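Local atomic coordinates of ORF007 (Staphylococcus phage 2638A, PDB entry 7AQH), a protein that degrades host peptidoglycan as a phage endolysin, of which this chain is the C-terminal SH3b domain that binds the cell wall. Residues S64-T67 against E71-Y74; I27-G32 against H60-W65; R78-D81 against K86-K89; F18-P23 against V73-R78. All coordinates share one frame; numbering follows the deposited sequence.

Contact 1 of 4, residues S64-T67 against E71-Y74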
loop_
_atom_site.group_PDB
_atom_site.type_symbol
_atom_site.label_atom_id
_atom_site.label_comp_id
_atom_site.label_asym_id
_atom_site.label_seq_id
_atom_site.Cartn_x
_atom_site.Cartn_y
_atom_site.Cartn_z
ATOM N N SER A 64 -3.618 2.658 1.397
ATOM C CA SER A 64 -4.208 2.428 2.706
ATOM C C SER A 64 -5.711 2.653 2.647
ATOM O O SER A 64 -6.215 3.402 1.806
ATOM C CB SER A 64 -3.590 3.345 3.772
ATOM O OG SER A 64 -3.887 4.705 3.507
ATOM N N TRP A 65 -6.419 1.989 3.555
ATOM C CA TRP A 65 -7.859 2.154 3.689
ATOM C C TRP A 65 -8.250 1.737 5.096
ATOM O O TRP A 65 -7.466 1.124 5.825
ATOM C CB TRP A 65 -8.620 1.324 2.651
ATOM C CG TRP A 65 -8.537 -0.152 2.902
ATOM C CD1 TRP A 65 -9.401 -0.906 3.642
ATOM C CD2 TRP A 65 -7.531 -1.052 2.421
ATOM N NE1 TRP A 65 -8.998 -2.220 3.650
ATOM C CE2 TRP A 65 -7.853 -2.335 2.907
ATOM C CE3 TRP A 65 -6.391 -0.898 1.626
ATOM C CZ2 TRP A 65 -7.077 -3.457 2.624
ATOM C CZ3 TRP A 65 -5.623 -2.013 1.347
ATOM C CH2 TRP A 65 -5.968 -3.275 1.845
ATOM N N GLU A 66 -9.477 2.079 5.474
ATOM C CA GLU A 66 -10.025 1.674 6.758
ATOM C C GLU A 66 -10.961 0.491 6.551
ATOM O O GLU A 66 -11.731 0.456 5.586
ATOM C CB GLU A 66 -10.770 2.830 7.428
ATOM C CG GLU A 66 -9.868 3.959 7.905
ATOM C CD GLU A 66 -9.517 4.937 6.798
ATOM O OE1 GLU A 66 -10.074 4.806 5.687
ATOM O OE2 GLU A 66 -8.683 5.835 7.038
ATOM N N THR A 67 -10.894 -0.476 7.463
ATOM C CA THR A 67 -11.751 -1.646 7.400
ATOM C C THR A 67 -13.091 -1.352 8.072
ATOM O O THR A 67 -13.344 -0.252 8.569
ATOM C CB THR A 67 -11.061 -2.845 8.050
ATOM O OG1 THR A 67 -10.829 -2.572 9.438
ATOM C CG2 THR A 67 -9.731 -3.129 7.366
ATOM N N GLU A 71 -9.913 -0.251 11.663
ATOM C CA GLU A 71 -8.467 -0.379 11.602
ATOM C C GLU A 71 -7.963 0.070 10.238
ATOM O O GLU A 71 -8.626 -0.144 9.220
ATOM C CB GLU A 71 -8.082 -1.837 11.831
ATOM C CG GLU A 71 -9.288 -2.761 11.917
ATOM C CD GLU A 71 -9.170 -3.780 13.020
ATOM O OE1 GLU A 71 -9.177 -3.370 14.200
ATOM O OE2 GLU A 71 -9.057 -4.985 12.709
ATOM N N THR A 72 -6.798 0.708 10.219
ATOM C CA THR A 72 -6.205 1.132 8.959
ATOM C C THR A 72 -5.251 0.047 8.478
ATOM O O THR A 72 -4.424 -0.447 9.252
ATOM C CB THR A 72 -5.475 2.466 9.104
ATOM O OG1 THR A 72 -6.415 3.493 9.445
ATOM C CG2 THR A 72 -4.795 2.830 7.795
ATOM N N VAL A 73 -5.376 -0.331 7.208
ATOM C CA VAL A 73 -4.557 -1.378 6.609
ATOM C C VAL A 73 -3.754 -0.784 5.462
ATOM O O VAL A 73 -4.291 -0.029 4.644
ATOM C CB VAL A 73 -5.411 -2.564 6.113
ATOM C CG1 VAL A 73 -4.527 -3.619 5.465
ATOM C CG2 VAL A 73 -6.214 -3.163 7.260
ATOM N N TYR A 74 -2.472 -1.131 5.405
ATOM C CA TYR A 74 -1.567 -0.666 4.364
ATOM C C TYR A 74 -1.149 -1.839 3.487
ATOM O O TYR A 74 -0.878 -2.935 3.988
ATOM C CB TYR A 74 -0.331 0.003 4.970
ATOM C CG TYR A 74 -0.650 1.184 5.857
ATOM C CD1 TYR A 74 -1.019 1.002 7.182
ATOM C CD2 TYR A 74 -0.571 2.483 5.371
ATOM C CE1 TYR A 74 -1.313 2.079 7.996
ATOM C CE2 TYR A 74 -0.860 3.567 6.180
ATOM C CZ TYR A 74 -1.229 3.359 7.492
ATOM O OH TYR A 74 -1.517 4.433 8.301
#
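Trp65 and Val73 form a hydrogen-bonded pair of this antiparallel hairpin. Trp65 N gives its hydrogen to Val73 O at 3.1 Å. Val73 N returns a straighter bond to Trp65 O at 2.9 Å, with 170° at the hydrogen. The tight side of the contact is the face carrying these two side chains. CG of Trp65 lies between its own backbone N and carbonyl carbon (chi1 70°), which folds the indole back over its partner. Val73 CB sits over one face of the six-membered ring in a CH-pi contact, 4.2 Å from the centroid. Val73 CG1 reaches Trp65 CZ2 at 3.8 Å, and Val73 CG2 turns to the methyl CG2 of Thr67 at 3.5 Å.

The other face is looser and becomes more open toward the turn. Ser64 CB meets Tyr74 CD2 at 3.5 Å, but Glu66 only brushes Thr72, CG to OG1 at 3.8 Å, and is exposed. The pairing ends where Thr67 N binds Glu71 O at 2.9 Å.

Ser64 OG bonds to Gln55 on the neighbouring strand 53-57. On the other flank, strand 26-30 brings Thr28 and Tyr30 against Val73, and Tyr74 shares a backbone bond with Arg29.

Contact 2 of 4, residues I27-G32 against H60-W65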
loop_
_atom_site.group_PDB
_atom_site.type_symbol
_atom_site.label_atom_id
_atom_site.label_comp_id
_atom_site.label_asym_id
_atom_site.label_seq_id
_atom_site.Cartn_x
_atom_site.Cartn_y
_atom_site.Cartn_z
ATOM N N ILE A 27 0.421 -9.311 0.797
ATOM C CA ILE A 27 0.361 -9.315 2.254
ATOM C C ILE A 27 0.095 -7.898 2.743
ATOM O O ILE A 27 0.749 -6.943 2.305
ATOM C CB ILE A 27 1.662 -9.874 2.852
ATOM C CG1 ILE A 27 1.862 -11.331 2.428
ATOM C CG2 ILE A 27 1.646 -9.752 4.367
ATOM C CD1 ILE A 27 3.166 -11.933 2.907
ATOM N N THR A 28 -0.870 -7.758 3.649
ATOM C CA THR A 28 -1.245 -6.471 4.213
ATOM C C THR A 28 -0.722 -6.346 5.638
ATOM O O THR A 28 -0.504 -7.346 6.329
ATOM C CB THR A 28 -2.766 -6.287 4.201
ATOM O OG1 THR A 28 -3.377 -7.305 5.003
ATOM C CG2 THR A 28 -3.301 -6.383 2.778
ATOM N N ARG A 29 -0.524 -5.103 6.072
ATOM C CA ARG A 29 0.076 -4.805 7.363
ATOM C C ARG A 29 -0.822 -3.860 8.150
ATOM O O ARG A 29 -1.664 -3.156 7.587
ATOM C CB ARG A 29 1.470 -4.179 7.203
ATOM C CG ARG A 29 2.460 -5.031 6.425
ATOM C CD ARG A 29 2.887 -6.259 7.213
ATOM N NE ARG A 29 3.752 -7.138 6.430
ATOM C CZ ARG A 29 4.329 -8.236 6.907
ATOM N NH1 ARG A 29 4.138 -8.596 8.168
ATOM N NH2 ARG A 29 5.100 -8.975 6.121
ATOM N N TYR A 30 -0.633 -3.853 9.468
ATOM C CA TYR A 30 -1.305 -2.901 10.338
ATOM C C TYR A 30 -0.385 -1.713 10.634
ATOM O O TYR A 30 0.789 -1.688 10.252
ATOM C CB TYR A 30 -1.761 -3.585 11.635
ATOM C CG TYR A 30 -2.981 -4.478 11.488
ATOM C CD1 TYR A 30 -4.190 -3.972 11.025
ATOM C CD2 TYR A 30 -2.924 -5.830 11.816
ATOM C CE1 TYR A 30 -5.305 -4.785 10.887
ATOM C CE2 TYR A 30 -4.036 -6.649 11.680
ATOM C CZ TYR A 30 -5.222 -6.121 11.216
ATOM O OH TYR A 30 -6.324 -6.937 11.083
ATOM N N LYS A 31 -0.940 -0.716 11.329
ATOM C CA LYS A 31 -0.186 0.425 11.845
ATOM C C LYS A 31 0.323 1.341 10.739
ATOM O O LYS A 31 -0.021 2.526 10.715
ATOM C CB LYS A 31 0.977 -0.031 12.727
ATOM C CG LYS A 31 0.555 -0.743 14.015
ATOM C CD LYS A 31 1.773 -1.199 14.800
ATOM C CE LYS A 31 2.434 -0.008 15.495
ATOM N NZ LYS A 31 3.496 -0.457 16.432
ATOM N N GLY A 32 1.145 0.821 9.827
ATOM C CA GLY A 32 1.719 1.646 8.787
ATOM C C GLY A 32 2.280 0.898 7.593
ATOM O O GLY A 32 2.304 -0.336 7.546
ATOM N N HIS A 60 8.751 0.569 -1.090
ATOM C CA HIS A 60 7.532 0.197 -1.792
ATOM C C HIS A 60 6.577 1.381 -1.830
ATOM O O HIS A 60 6.682 2.321 -1.039
ATOM C CB HIS A 60 6.834 -0.999 -1.128
ATOM C CG HIS A 60 7.576 -2.291 -1.268
ATOM N ND1 HIS A 60 8.622 -2.641 -0.442
ATOM C CD2 HIS A 60 7.417 -3.320 -2.132
ATOM C CE1 HIS A 60 9.079 -3.829 -0.795
ATOM N NE2 HIS A 60 8.366 -4.263 -1.817
ATOM N N VAL A 61 5.635 1.318 -2.769
ATOM C CA VAL A 61 4.494 2.224 -2.815
ATOM C C VAL A 61 3.307 1.510 -2.188
ATOM O O VAL A 61 3.015 0.357 -2.531
ATOM C CB VAL A 61 4.182 2.660 -4.256
ATOM C CG1 VAL A 61 2.971 3.581 -4.281
ATOM C CG2 VAL A 61 5.390 3.345 -4.875
ATOM N N TRP A 62 2.621 2.187 -1.272
ATOM C CA TRP A 62 1.545 1.577 -0.508
ATOM C C TRP A 62 0.234 2.314 -0.748
ATOM O O TRP A 62 0.211 3.495 -1.103
ATOM C CB TRP A 62 1.861 1.576 0.995
ATOM C CG TRP A 62 3.157 0.912 1.353
ATOM C CD1 TRP A 62 4.414 1.361 1.067
ATOM C CD2 TRP A 62 3.326 -0.321 2.065
ATOM N NE1 TRP A 62 5.354 0.487 1.557
ATOM C CE2 TRP A 62 4.712 -0.554 2.173
ATOM C CE3 TRP A 62 2.440 -1.248 2.622
ATOM C CZ2 TRP A 62 5.231 -1.677 2.815
ATOM C CZ3 TRP A 62 2.958 -2.362 3.258
ATOM C CH2 TRP A 62 4.341 -2.567 3.348
ATOM N N VAL A 63 -0.864 1.590 -0.550
ATOM C CA VAL A 63 -2.201 2.166 -0.508
ATOM C C VAL A 63 -2.841 1.753 0.808
ATOM O O VAL A 63 -2.632 0.632 1.284
ATOM C CB VAL A 63 -3.067 1.717 -1.703
ATOM C CG1 VAL A 63 -2.381 2.061 -3.017
ATOM C CG2 VAL A 63 -3.360 0.226 -1.618
ATOM N N SER A 64 -3.618 2.658 1.397
ATOM C CA SER A 64 -4.208 2.428 2.706
ATOM C C SER A 64 -5.711 2.653 2.647
ATOM O O SER A 64 -6.215 3.402 1.806
ATOM C CB SER A 64 -3.590 3.345 3.772
ATOM O OG SER A 64 -3.887 4.705 3.507
ATOM N N TRP A 65 -6.419 1.989 3.555
ATOM C CA TRP A 65 -7.859 2.154 3.689
ATOM C C TRP A 65 -8.250 1.737 5.096
ATOM O O TRP A 65 -7.466 1.124 5.825
ATOM C CB TRP A 65 -8.620 1.324 2.651
ATOM C CG TRP A 65 -8.537 -0.152 2.902
ATOM C CD1 TRP A 65 -9.401 -0.906 3.642
ATOM C CD2 TRP A 65 -7.531 -1.052 2.421
ATOM N NE1 TRP A 65 -8.998 -2.220 3.650
ATOM C CE2 TRP A 65 -7.853 -2.335 2.907
ATOM C CE3 TRP A 65 -6.391 -0.898 1.626
ATOM C CZ2 TRP A 65 -7.077 -3.457 2.624
ATOM C CZ3 TRP A 65 -5.623 -2.013 1.347
ATOM C CH2 TRP A 65 -5.968 -3.275 1.845
#
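Strands 26-30 and 60-66 of the SH3b fold flank the same central strand, 72-77. They are not paired with each other, and no hydrogen bond joins them here. Two side-chain pairs reach across, one on each face of the sheet.

On one face, Arg29 meets Trp62 through its aliphatic part. Arg29 CG comes to the edge of the indole, near the ring plane, 4.2 Å from Trp62 CZ3. The arginine chain bends at chi2 (-70°), and its guanidinium plane stands 59° from the indole plane, so the two are not stacked. One guanidinium face is covered near its rim by Ile27 CG2, while NH1 makes a weak bond to His37 O. Trp62 is held from its other end, because NE1 donates to Phe57 O.

On the other face, the methyl CG2 of Thr28 touches Trp65 CH2 at 4.2 Å. The Thr28 hydroxyl is used for a weak bond to Gly41 O. Past the strand, Gly32 N bonds to Tyr30 O at 2.6 Å, closing a classic gamma turn at Lys31.

Strand 72-77 fills the space between the two segments. Its Pro76 packs on Trp62 and its Met75 on Trp65. Strand 39-43 lies along the far side of 26-30, and strand 53-57 pairs with the other edge of strand 60-66.

Contact 3 of 4, residues R78-D81 against K86-K89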
loop_
_atom_site.group_PDB
_atom_site.type_symbol
_atom_site.label_atom_id
_atom_site.label_comp_id
_atom_site.label_asym_id
_atom_site.label_seq_id
_atom_site.Cartn_x
_atom_site.Cartn_y
_atom_site.Cartn_z
ATOM N N ARG A 78 3.793 -1.677 -5.424
ATOM C CA ARG A 78 4.892 -1.609 -6.379
ATOM C C ARG A 78 6.169 -1.242 -5.637
ATOM O O ARG A 78 6.130 -0.640 -4.560
ATOM C CB ARG A 78 4.610 -0.597 -7.493
ATOM C CG ARG A 78 4.649 0.855 -7.045
ATOM C CD ARG A 78 3.928 1.749 -8.041
ATOM N NE ARG A 78 4.331 1.470 -9.416
ATOM C CZ ARG A 78 3.833 2.091 -10.481
ATOM N NH1 ARG A 78 2.908 3.030 -10.330
ATOM N NH2 ARG A 78 4.257 1.771 -11.695
ATOM N N THR A 79 7.300 -1.613 -6.230
ATOM C CA THR A 79 8.592 -1.273 -5.656
ATOM C C THR A 79 8.896 0.207 -5.872
ATOM O O THR A 79 8.377 0.852 -6.786
ATOM C CB THR A 79 9.698 -2.132 -6.269
ATOM O OG1 THR A 79 9.801 -1.855 -7.671
ATOM C CG2 THR A 79 9.396 -3.610 -6.071
ATOM N N TRP A 80 9.758 0.744 -5.011
ATOM C CA TRP A 80 10.061 2.170 -5.024
ATOM C C TRP A 80 11.491 2.381 -4.557
ATOM O O TRP A 80 11.854 1.954 -3.457
ATOM C CB TRP A 80 9.078 2.936 -4.133
ATOM C CG TRP A 80 9.448 4.367 -3.894
ATOM C CD1 TRP A 80 9.423 5.385 -4.801
ATOM C CD2 TRP A 80 9.884 4.943 -2.656
ATOM N NE1 TRP A 80 9.823 6.558 -4.207
ATOM C CE2 TRP A 80 10.111 6.313 -2.890
ATOM C CE3 TRP A 80 10.106 4.431 -1.374
ATOM C CZ2 TRP A 80 10.551 7.178 -1.890
ATOM C CZ3 TRP A 80 10.543 5.291 -0.383
ATOM C CH2 TRP A 80 10.761 6.649 -0.646
ATOM N N ASP A 81 12.296 3.035 -5.391
ATOM C CA ASP A 81 13.672 3.374 -5.045
ATOM C C ASP A 81 13.682 4.783 -4.463
ATOM O O ASP A 81 13.455 5.763 -5.180
ATOM C CB ASP A 81 14.579 3.272 -6.268
ATOM C CG ASP A 81 16.051 3.375 -5.915
ATOM O OD1 ASP A 81 16.372 3.903 -4.829
ATOM O OD2 ASP A 81 16.889 2.927 -6.726
ATOM N N LYS A 86 12.466 5.839 -8.867
ATOM C CA LYS A 86 12.008 4.876 -9.861
ATOM C C LYS A 86 11.030 3.891 -9.227
ATOM O O LYS A 86 11.307 3.323 -8.167
ATOM C CB LYS A 86 13.203 4.130 -10.457
ATOM C CG LYS A 86 12.828 3.054 -11.462
ATOM C CD LYS A 86 12.194 3.657 -12.706
ATOM C CE LYS A 86 11.934 2.603 -13.771
ATOM N NZ LYS A 86 11.057 1.503 -13.278
ATOM N N VAL A 87 9.885 3.683 -9.876
ATOM C CA VAL A 87 8.871 2.756 -9.389
ATOM C C VAL A 87 8.796 1.552 -10.318
ATOM O O VAL A 87 9.015 1.658 -11.530
ATOM C CB VAL A 87 7.492 3.435 -9.257
ATOM C CG1 VAL A 87 7.504 4.432 -8.109
ATOM C CG2 VAL A 87 7.107 4.123 -10.560
ATOM N N GLY A 88 8.476 0.396 -9.735
ATOM C CA GLY A 88 8.409 -0.851 -10.468
ATOM C C GLY A 88 7.035 -1.134 -11.046
ATOM O O GLY A 88 6.133 -0.295 -11.043
ATOM N N LYS A 89 6.890 -2.355 -11.558
ATOM C CA LYS A 89 5.623 -2.802 -12.118
ATOM C C LYS A 89 4.523 -2.761 -11.064
ATOM O O LYS A 89 4.752 -3.064 -9.891
ATOM C CB LYS A 89 5.763 -4.232 -12.639
ATOM C CG LYS A 89 4.563 -4.739 -13.431
ATOM C CD LYS A 89 4.783 -6.153 -13.950
ATOM C CE LYS A 89 6.000 -6.236 -14.860
ATOM N NZ LYS A 89 6.159 -7.618 -15.398
HETATM O O HOH W 1 11.777 0.040 -8.067
HETATM O O HOH W 2 7.157 -3.210 -8.542
#
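Lys86 meets Asp81 through the backbone: Asp81 N donates to Lys86 O at 3.0 Å in a nearly straight bond, 165° at the hydrogen. A water bound to Thr79 OG1 also gives Lys86 O a weak bond. The lysine side chain reaches forward along its own segment, and Lys86 NZ donates to Val87 O at 2.7 Å.

Val87 is bridged to Trp80 and splits its two methyls between neighbours. Val87 CG1 lies at the edge of the Trp80 indole, 3.9 Å from Trp80 CD1. Val87 CG2 sits over the centre of one face of the Arg78 guanidinium, 3.8 Å above the plane.

Gly88 N donates to Thr79 O at 3.0 Å, from above the carbonyl plane. Its own carbonyl is gripped side-on by Arg78. Arg78 NE at 3.0 Å and Arg78 NH2 at 2.9 Å both point to Gly88 O, which lies in the guanidinium plane. A bend at chi3 of Arg78 (-47°) helps bring the group round to it.

Lys89 O touches Arg78 CB and takes a hydrogen from a second water, which in turn accepts from Thr79 N. Outside the two segments, Lys89 NZ forms a salt bridge with a buffer molecule, probably from crystallisation.

No carboxylate meets Arg78 across this contact. The two bonds and the methyl over its face hold the guanidinium plane; the charge probably polarises the Gly88 carbonyl.

Contact 4 of 4, residues F18-P23 against V73-R78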
loop_
_atom_site.group_PDB
_atom_site.type_symbol
_atom_site.label_atom_id
_atom_site.label_comp_id
_atom_site.label_asym_id
_atom_site.label_seq_id
_atom_site.Cartn_x
_atom_site.Cartn_y
_atom_site.Cartn_z
ATOM N N PHE A 18 -8.415 -0.522 -6.214
ATOM C CA PHE A 18 -7.288 -1.356 -6.612
ATOM C C PHE A 18 -7.714 -2.817 -6.657
ATOM O O PHE A 18 -8.302 -3.328 -5.697
ATOM C CB PHE A 18 -6.105 -1.184 -5.651
ATOM C CG PHE A 18 -4.863 -1.925 -6.072
ATOM C CD1 PHE A 18 -4.660 -3.242 -5.698
ATOM C CD2 PHE A 18 -3.891 -1.297 -6.835
ATOM C CE1 PHE A 18 -3.514 -3.924 -6.080
ATOM C CE2 PHE A 18 -2.743 -1.972 -7.221
ATOM C CZ PHE A 18 -2.552 -3.286 -6.844
ATOM N N THR A 19 -7.410 -3.486 -7.767
ATOM C CA THR A 19 -7.674 -4.910 -7.942
ATOM C C THR A 19 -6.350 -5.662 -7.980
ATOM O O THR A 19 -5.506 -5.397 -8.842
ATOM C CB THR A 19 -8.472 -5.184 -9.218
ATOM O OG1 THR A 19 -9.316 -4.062 -9.514
ATOM C CG2 THR A 19 -9.308 -6.457 -9.074
ATOM N N VAL A 20 -6.176 -6.599 -7.047
ATOM C CA VAL A 20 -4.915 -7.324 -6.940
ATOM C C VAL A 20 -4.777 -8.278 -8.119
ATOM O O VAL A 20 -5.676 -9.082 -8.399
ATOM C CB VAL A 20 -4.839 -8.075 -5.603
ATOM C CG1 VAL A 20 -3.619 -8.983 -5.571
ATOM C CG2 VAL A 20 -4.811 -7.091 -4.443
ATOM N N THR A 21 -3.645 -8.191 -8.816
ATOM C CA THR A 21 -3.328 -9.099 -9.906
ATOM C C THR A 21 -2.108 -9.961 -9.610
ATOM O O THR A 21 -1.748 -10.805 -10.437
ATOM C CB THR A 21 -3.104 -8.323 -11.213
ATOM O OG1 THR A 21 -3.060 -9.240 -12.312
ATOM C CG2 THR A 21 -1.798 -7.549 -11.157
ATOM N N ALA A 22 -1.470 -9.771 -8.460
ATOM C CA ALA A 22 -0.317 -10.580 -8.098
ATOM C C ALA A 22 -0.744 -12.033 -7.915
ATOM O O ALA A 22 -1.729 -12.302 -7.215
ATOM C CB ALA A 22 0.329 -10.051 -6.818
ATOM N N PRO A 23 -0.043 -12.989 -8.528
ATOM C CA PRO A 23 -0.508 -14.388 -8.475
ATOM C C PRO A 23 -0.779 -14.896 -7.066
ATOM O O PRO A 23 -1.866 -15.424 -6.796
ATOM C CB PRO A 23 0.638 -15.148 -9.156
ATOM C CG PRO A 23 1.264 -14.137 -10.072
ATOM C CD PRO A 23 1.169 -12.829 -9.350
ATOM N N VAL A 73 -5.376 -0.331 7.208
ATOM C CA VAL A 73 -4.557 -1.378 6.609
ATOM C C VAL A 73 -3.754 -0.784 5.462
ATOM O O VAL A 73 -4.291 -0.029 4.644
ATOM C CB VAL A 73 -5.411 -2.564 6.113
ATOM C CG1 VAL A 73 -4.527 -3.619 5.465
ATOM C CG2 VAL A 73 -6.214 -3.163 7.260
ATOM N N TYR A 74 -2.472 -1.131 5.405
ATOM C CA TYR A 74 -1.567 -0.666 4.364
ATOM C C TYR A 74 -1.149 -1.839 3.487
ATOM O O TYR A 74 -0.878 -2.935 3.988
ATOM C CB TYR A 74 -0.331 0.003 4.970
ATOM C CG TYR A 74 -0.650 1.184 5.857
ATOM C CD1 TYR A 74 -1.019 1.002 7.182
ATOM C CD2 TYR A 74 -0.571 2.483 5.371
ATOM C CE1 TYR A 74 -1.313 2.079 7.996
ATOM C CE2 TYR A 74 -0.860 3.567 6.180
ATOM C CZ TYR A 74 -1.229 3.359 7.492
ATOM O OH TYR A 74 -1.517 4.433 8.301
ATOM N N MET A 75 -1.091 -1.601 2.177
ATOM C CA MET A 75 -0.758 -2.640 1.216
ATOM C C MET A 75 0.282 -2.119 0.232
ATOM O O MET A 75 0.119 -1.016 -0.318
ATOM C CB MET A 75 -2.010 -3.109 0.462
ATOM C CG MET A 75 -1.787 -4.336 -0.405
ATOM S SD MET A 75 -3.024 -4.508 -1.707
ATOM C CE MET A 75 -4.538 -4.359 -0.766
ATOM N N PRO A 76 1.354 -2.868 -0.020
ATOM C CA PRO A 76 2.284 -2.483 -1.085
ATOM C C PRO A 76 1.693 -2.779 -2.454
ATOM O O PRO A 76 0.930 -3.731 -2.634
ATOM C CB PRO A 76 3.516 -3.350 -0.810
ATOM C CG PRO A 76 2.961 -4.563 -0.140
ATOM C CD PRO A 76 1.786 -4.091 0.680
ATOM N N VAL A 77 2.055 -1.946 -3.428
ATOM C CA VAL A 77 1.480 -2.062 -4.764
ATOM C C VAL A 77 2.571 -2.019 -5.825
ATOM O O VAL A 77 2.313 -2.291 -7.002
ATOM C CB VAL A 77 0.435 -0.958 -5.009
ATOM C CG1 VAL A 77 -0.745 -1.126 -4.064
ATOM C CG2 VAL A 77 1.066 0.416 -4.844
ATOM N N ARG A 78 3.793 -1.677 -5.424
ATOM C CA ARG A 78 4.892 -1.609 -6.379
ATOM C C ARG A 78 6.169 -1.242 -5.637
ATOM O O ARG A 78 6.130 -0.640 -4.560
ATOM C CB ARG A 78 4.610 -0.597 -7.493
ATOM C CG ARG A 78 4.649 0.855 -7.045
ATOM C CD ARG A 78 3.928 1.749 -8.041
ATOM N NE ARG A 78 4.331 1.470 -9.416
ATOM C CZ ARG A 78 3.833 2.091 -10.481
ATOM N NH1 ARG A 78 2.908 3.030 -10.330
ATOM N NH2 ARG A 78 4.257 1.771 -11.695
#
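Met75 SD meets two side chains of segment 18-23, Val20 and Phe18, in a contact that no hydrogen bond crosses. Val20 CG2 approaches the sulfur to 4.2 Å. The Phe18 ring makes a Met-aromatic contact with it: SD lies 5.2 Å from the ring centroid and oblique to it, 44° off the normal. CG of Met75 is anti to the backbone N (chi1 -171°), which carries the chain out from its strand before it bends at the sulfur.

Val77 supplies the closer partner of the ring. Its CG1 lies over one face, offset toward the rim, and makes a CH-pi contact 4.1 Å from the centroid. The nearest ring atom is Phe18 CE2, at 3.8 Å from Val77 CG1.

All four residues are buried. They belong to the hydrophobic core of the SH3b barrel, where strands 10-20 and 72-77 face each other from different parts of the curled sheet. The axes of 18-20 and 73-77 pass 10.1 Å apart at 72°, too far for backbone pairing, so side chains bridge the gap. Val20 CG2 also lies in the plane of the Phe18 ring, at its edge. Leu43 of strand 39-43 and Ile26 of strand 26-30 each touch both Val20 and Met75.

In the fold
Strand 72-77 ties three of the contacts together. Contact 1 is its hairpin with 60-66, contact 2 joins its two flanking strands across it, and contact 4 faces it across the barrel core. Contact 4 is fully buried and wholly apolar. Contacts 1 and 2 are partly buried; the first combines backbone bonds with packing, while the second has side-chain touches alone. Contacts 1 and 4 share Val73 and Tyr74 on this strand, and their side chains adjoin. Contact 3 is on the surface, about 21 Å from contact 1 between centres, and relies on polar bonds and waters. Arg78 ends the segment of contact 4 but makes its bonds in contact 3.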